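Long-range contact in AopB (Aeromonas hydrophila, PDB 3WXX), which probably helps build the pore-forming translocon of the type III secretion system in host membranes, and is bound by its chaperone AcrH: residues B[144-156]-B[187-199]. Numbering follows the deposited sequence.
Sequences AVGAMMIVGGAVG and EILVAIVSIAVTF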
loop_
_atom_site.group_PDB
_atom_site.type_symbol
_atom_site.label_atom_id
_atom_site.label_comp_id
_atom_site.label_asym_id
_atom_site.label_seq_id
_atom_site.Cartn_x
_atom_site.Cartn_y
_atom_site.Cartn_z
ATOM N N ALA B 144 -6.424 -6.029 0.488
ATOM C CA ALA B 144 -6.522 -5.707 1.900
ATOM C C ALA B 144 -5.262 -6.083 2.672
ATOM O O ALA B 144 -4.572 -5.226 3.177
ATOM C CB ALA B 144 -7.703 -6.415 2.517
ATOM N N VAL B 145 -4.920 -7.357 2.702
ATOM C CA VAL B 145 -3.749 -7.741 3.460
ATOM C C VAL B 145 -2.495 -7.058 2.907
ATOM O O VAL B 145 -1.550 -6.766 3.665
ATOM C CB VAL B 145 -3.563 -9.278 3.512
ATOM C CG1 VAL B 145 -3.208 -9.824 2.137
ATOM C CG2 VAL B 145 -2.515 -9.673 4.543
ATOM N N GLY B 146 -2.457 -6.846 1.586
ATOM C CA GLY B 146 -1.283 -6.210 0.956
ATOM C C GLY B 146 -1.118 -4.801 1.432
ATOM O O GLY B 146 -0.021 -4.358 1.784
ATOM N N ALA B 147 -2.212 -4.083 1.496
ATOM C CA ALA B 147 -2.130 -2.719 1.966
ATOM C C ALA B 147 -1.742 -2.685 3.443
ATOM O O ALA B 147 -0.986 -1.815 3.859
ATOM C CB ALA B 147 -3.444 -2.000 1.741
HETATM N N MSE B 148 -2.276 -3.621 4.221
HETATM C CA MSE B 148 -1.897 -3.769 5.612
HETATM C C MSE B 148 -0.416 -3.934 5.763
HETATM O O MSE B 148 0.207 -3.205 6.508
HETATM C CB MSE B 148 -2.530 -4.998 6.254
HETATM C CG MSE B 148 -4.058 -4.912 6.372
HETATM SE SE MSE B 148 -4.512 -3.854 7.918
HETATM C CE MSE B 148 -6.278 -4.672 7.980
HETATM N N MSE B 149 0.189 -4.851 5.039
HETATM C CA MSE B 149 1.610 -4.961 5.140
HETATM C C MSE B 149 2.366 -3.673 4.855
HETATM O O MSE B 149 3.380 -3.358 5.525
HETATM C CB MSE B 149 2.065 -5.948 4.119
HETATM C CG MSE B 149 1.611 -7.308 4.562
HETATM SE SE MSE B 149 2.010 -8.513 3.081
HETATM C CE MSE B 149 3.867 -7.915 2.784
ATOM N N ILE B 150 1.912 -2.935 3.827
ATOM C CA ILE B 150 2.626 -1.753 3.390
ATOM C C ILE B 150 2.405 -0.596 4.335
ATOM O O ILE B 150 3.341 0.129 4.655
ATOM C CB ILE B 150 2.221 -1.383 1.982
ATOM C CG1 ILE B 150 2.889 -2.366 1.012
ATOM C CG2 ILE B 150 2.607 0.057 1.677
ATOM C CD1 ILE B 150 2.447 -2.181 -0.418
ATOM N N VAL B 151 1.178 -0.445 4.822
ATOM C CA VAL B 151 0.934 0.545 5.862
ATOM C C VAL B 151 1.847 0.387 7.090
ATOM O O VAL B 151 2.278 1.395 7.642
ATOM C CB VAL B 151 -0.542 0.591 6.282
ATOM C CG1 VAL B 151 -0.704 1.240 7.634
ATOM C CG2 VAL B 151 -1.310 1.400 5.272
ATOM N N GLY B 152 2.160 -0.841 7.516
ATOM C CA GLY B 152 3.150 -1.029 8.588
ATOM C C GLY B 152 2.557 -1.189 9.976
ATOM O O GLY B 152 2.841 -2.166 10.675
ATOM N N GLY B 153 1.714 -0.249 10.384
ATOM C CA GLY B 153 0.898 -0.410 11.599
ATOM C C GLY B 153 1.662 -0.773 12.873
ATOM O O GLY B 153 2.188 0.108 13.572
ATOM N N ALA B 154 1.693 -2.067 13.196
ATOM C CA ALA B 154 2.262 -2.534 14.466
ATOM C C ALA B 154 3.791 -2.387 14.495
ATOM O O ALA B 154 4.324 -1.480 15.141
ATOM C CB ALA B 154 1.833 -3.974 14.746
ATOM N N VAL B 155 4.492 -3.241 13.755
ATOM C CA VAL B 155 5.950 -3.215 13.733
ATOM C C VAL B 155 6.553 -2.234 12.714
ATOM O O VAL B 155 7.742 -2.274 12.427
ATOM C CB VAL B 155 6.492 -4.632 13.498
ATOM C CG1 VAL B 155 6.236 -5.121 12.079
ATOM C CG2 VAL B 155 7.968 -4.719 13.842
ATOM N N GLY B 156 5.752 -1.321 12.191
ATOM C CA GLY B 156 6.259 -0.348 11.235
ATOM C C GLY B 156 7.315 0.563 11.822
ATOM O O GLY B 156 8.266 0.952 11.138
ATOM N N GLU B 187 5.628 -8.667 9.590
ATOM C CA GLU B 187 4.564 -7.794 9.072
ATOM C C GLU B 187 3.412 -8.591 8.465
ATOM O O GLU B 187 2.230 -8.343 8.769
ATOM C CB GLU B 187 5.128 -6.825 8.031
ATOM C CG GLU B 187 4.206 -5.657 7.742
ATOM C CD GLU B 187 3.554 -5.061 8.996
ATOM O OE1 GLU B 187 4.286 -4.507 9.861
ATOM O OE2 GLU B 187 2.299 -5.152 9.114
ATOM N N ILE B 188 3.761 -9.586 7.652
ATOM C CA ILE B 188 2.741 -10.431 7.067
ATOM C C ILE B 188 1.891 -10.946 8.187
ATOM O O ILE B 188 0.696 -10.724 8.218
ATOM C CB ILE B 188 3.308 -11.622 6.313
ATOM C CG1 ILE B 188 4.120 -11.175 5.098
ATOM C CG2 ILE B 188 2.169 -12.562 5.902
ATOM C CD1 ILE B 188 4.686 -12.355 4.308
ATOM N N LEU B 189 2.536 -11.628 9.124
ATOM C CA LEU B 189 1.844 -12.257 10.223
ATOM C C LEU B 189 0.998 -11.275 10.980
ATOM O O LEU B 189 -0.159 -11.567 11.269
ATOM C CB LEU B 189 2.847 -12.909 11.139
ATOM C CG LEU B 189 2.351 -13.503 12.459
ATOM C CD1 LEU B 189 1.137 -14.405 12.297
ATOM C CD2 LEU B 189 3.526 -14.259 13.066
ATOM N N VAL B 190 1.525 -10.090 11.274
ATOM C CA VAL B 190 0.704 -9.104 12.027
ATOM C C VAL B 190 -0.541 -8.725 11.178
ATOM O O VAL B 190 -1.679 -8.714 11.689
ATOM C CB VAL B 190 1.488 -7.856 12.580
ATOM C CG1 VAL B 190 2.981 -8.120 12.750
ATOM C CG2 VAL B 190 1.291 -6.636 11.694
ATOM N N ALA B 191 -0.315 -8.461 9.880
ATOM C CA ALA B 191 -1.411 -8.123 8.947
ATOM C C ALA B 191 -2.527 -9.167 8.945
ATOM O O ALA B 191 -3.710 -8.813 8.991
ATOM C CB ALA B 191 -0.875 -7.921 7.528
ATOM N N ILE B 192 -2.146 -10.452 8.880
ATOM C CA ILE B 192 -3.133 -11.550 8.954
ATOM C C ILE B 192 -3.985 -11.473 10.207
ATOM O O ILE B 192 -5.210 -11.644 10.154
ATOM C CB ILE B 192 -2.492 -12.947 8.905
ATOM C CG1 ILE B 192 -2.129 -13.292 7.469
ATOM C CG2 ILE B 192 -3.488 -13.993 9.322
ATOM C CD1 ILE B 192 -0.741 -12.887 7.096
ATOM N N VAL B 193 -3.330 -11.224 11.333
ATOM C CA VAL B 193 -4.057 -11.131 12.576
ATOM C C VAL B 193 -4.995 -9.940 12.459
ATOM O O VAL B 193 -6.205 -10.059 12.690
ATOM C CB VAL B 193 -3.105 -10.979 13.779
ATOM C CG1 VAL B 193 -3.891 -10.747 15.055
ATOM C CG2 VAL B 193 -2.225 -12.214 13.928
ATOM N N SER B 194 -4.426 -8.791 12.099
ATOM C CA SER B 194 -5.217 -7.563 11.952
ATOM C C SER B 194 -6.434 -7.826 11.073
ATOM O O SER B 194 -7.512 -7.329 11.384
ATOM C CB SER B 194 -4.375 -6.425 11.368
ATOM O OG SER B 194 -2.986 -6.619 11.642
ATOM N N ILE B 195 -6.273 -8.577 9.966
ATOM C CA ILE B 195 -7.431 -8.888 9.100
ATOM C C ILE B 195 -8.425 -9.705 9.899
ATOM O O ILE B 195 -9.611 -9.388 9.925
ATOM C CB ILE B 195 -7.080 -9.673 7.810
ATOM C CG1 ILE B 195 -6.184 -8.884 6.842
ATOM C CG2 ILE B 195 -8.341 -10.053 7.052
ATOM C CD1 ILE B 195 -6.844 -7.689 6.190
ATOM N N ALA B 196 -7.915 -10.726 10.591
ATOM C CA ALA B 196 -8.753 -11.608 11.393
ATOM C C ALA B 196 -9.609 -10.781 12.307
ATOM O O ALA B 196 -10.828 -10.919 12.321
ATOM C CB ALA B 196 -7.915 -12.565 12.204
ATOM N N VAL B 197 -8.962 -9.871 13.027
ATOM C CA VAL B 197 -9.661 -8.944 13.937
ATOM C C VAL B 197 -10.702 -8.077 13.222
ATOM O O VAL B 197 -11.857 -8.068 13.604
ATOM C CB VAL B 197 -8.659 -8.012 14.660
ATOM C CG1 VAL B 197 -9.371 -6.820 15.287
ATOM C CG2 VAL B 197 -7.860 -8.798 15.703
ATOM N N THR B 198 -10.266 -7.343 12.200
ATOM C CA THR B 198 -11.101 -6.334 11.551
ATOM C C THR B 198 -12.255 -6.937 10.735
ATOM O O THR B 198 -13.313 -6.348 10.645
ATOM C CB THR B 198 -10.281 -5.450 10.565
ATOM O OG1 THR B 198 -9.021 -5.029 11.128
ATOM C CG2 THR B 198 -11.095 -4.245 10.149
ATOM N N PHE B 199 -12.011 -8.058 10.062
ATOM C CA PHE B 199 -12.988 -8.647 9.144
ATOM C C PHE B 199 -13.152 -10.092 9.586
ATOM O O PHE B 199 -12.672 -10.457 10.670
ATOM C CB PHE B 199 -12.493 -8.562 7.699
ATOM C CG PHE B 199 -12.034 -7.186 7.289
ATOM C CD1 PHE B 199 -12.932 -6.253 6.795
ATOM C CD2 PHE B 199 -10.691 -6.820 7.381
ATOM C CE1 PHE B 199 -12.513 -4.977 6.437
ATOM C CE2 PHE B 199 -10.269 -5.544 7.020
ATOM C CZ PHE B 199 -11.179 -4.619 6.555
#
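Met148, a selenomethionine, has CG anti to the carbonyl carbon, beside the backbone N (chi1 -66°), and the chain bends at chi2 (-81°), which carries SE and CE along helix 187-198 toward Ile195. The motif is a knob-into-hole in a crossing helix pair: the Met148 side chain sits among Ala191, Ser194, Ile195 and Thr198. The segment axes approach to 8.7 Å at 126° between their directions, nearer antiparallel than parallel. A small residue permits this closeness, since Ala191 CB meets Met148 CB at 3.6 Å and Val145 CG2 packs on the same methyl group. Farther out, Met148 CE lies 3.6 Å from Ile195 CD1 and arrives at the edge of the Phe199 ring, near its plane. Met149 turns to the other flank, where the Met149 and Ile188 side chains lie side by side, pointing the same way, with SE 4.0 Å from Ile188 CG1.

Both segments fall in predicted transmembrane helices of this SseC-like translocator fragment, and the buried pairing is consistent with apolar surfaces being sheltered in the chaperone-bound form. Helix 201-217 covers one flank through Val145, Ile188 and Ile195, while AcrH packs on Ala147, Ile150 and Val151.

Past the helix end, Gly152 takes positive phi and the chain folds back over Glu187 and Val190. Glu187 brings its carboxylate to this bend, where it lies by the Gly152 carbonyl and the Val155 side chain. Beside it, Ala154 CB rests 4.1 Å from Val190 CG2.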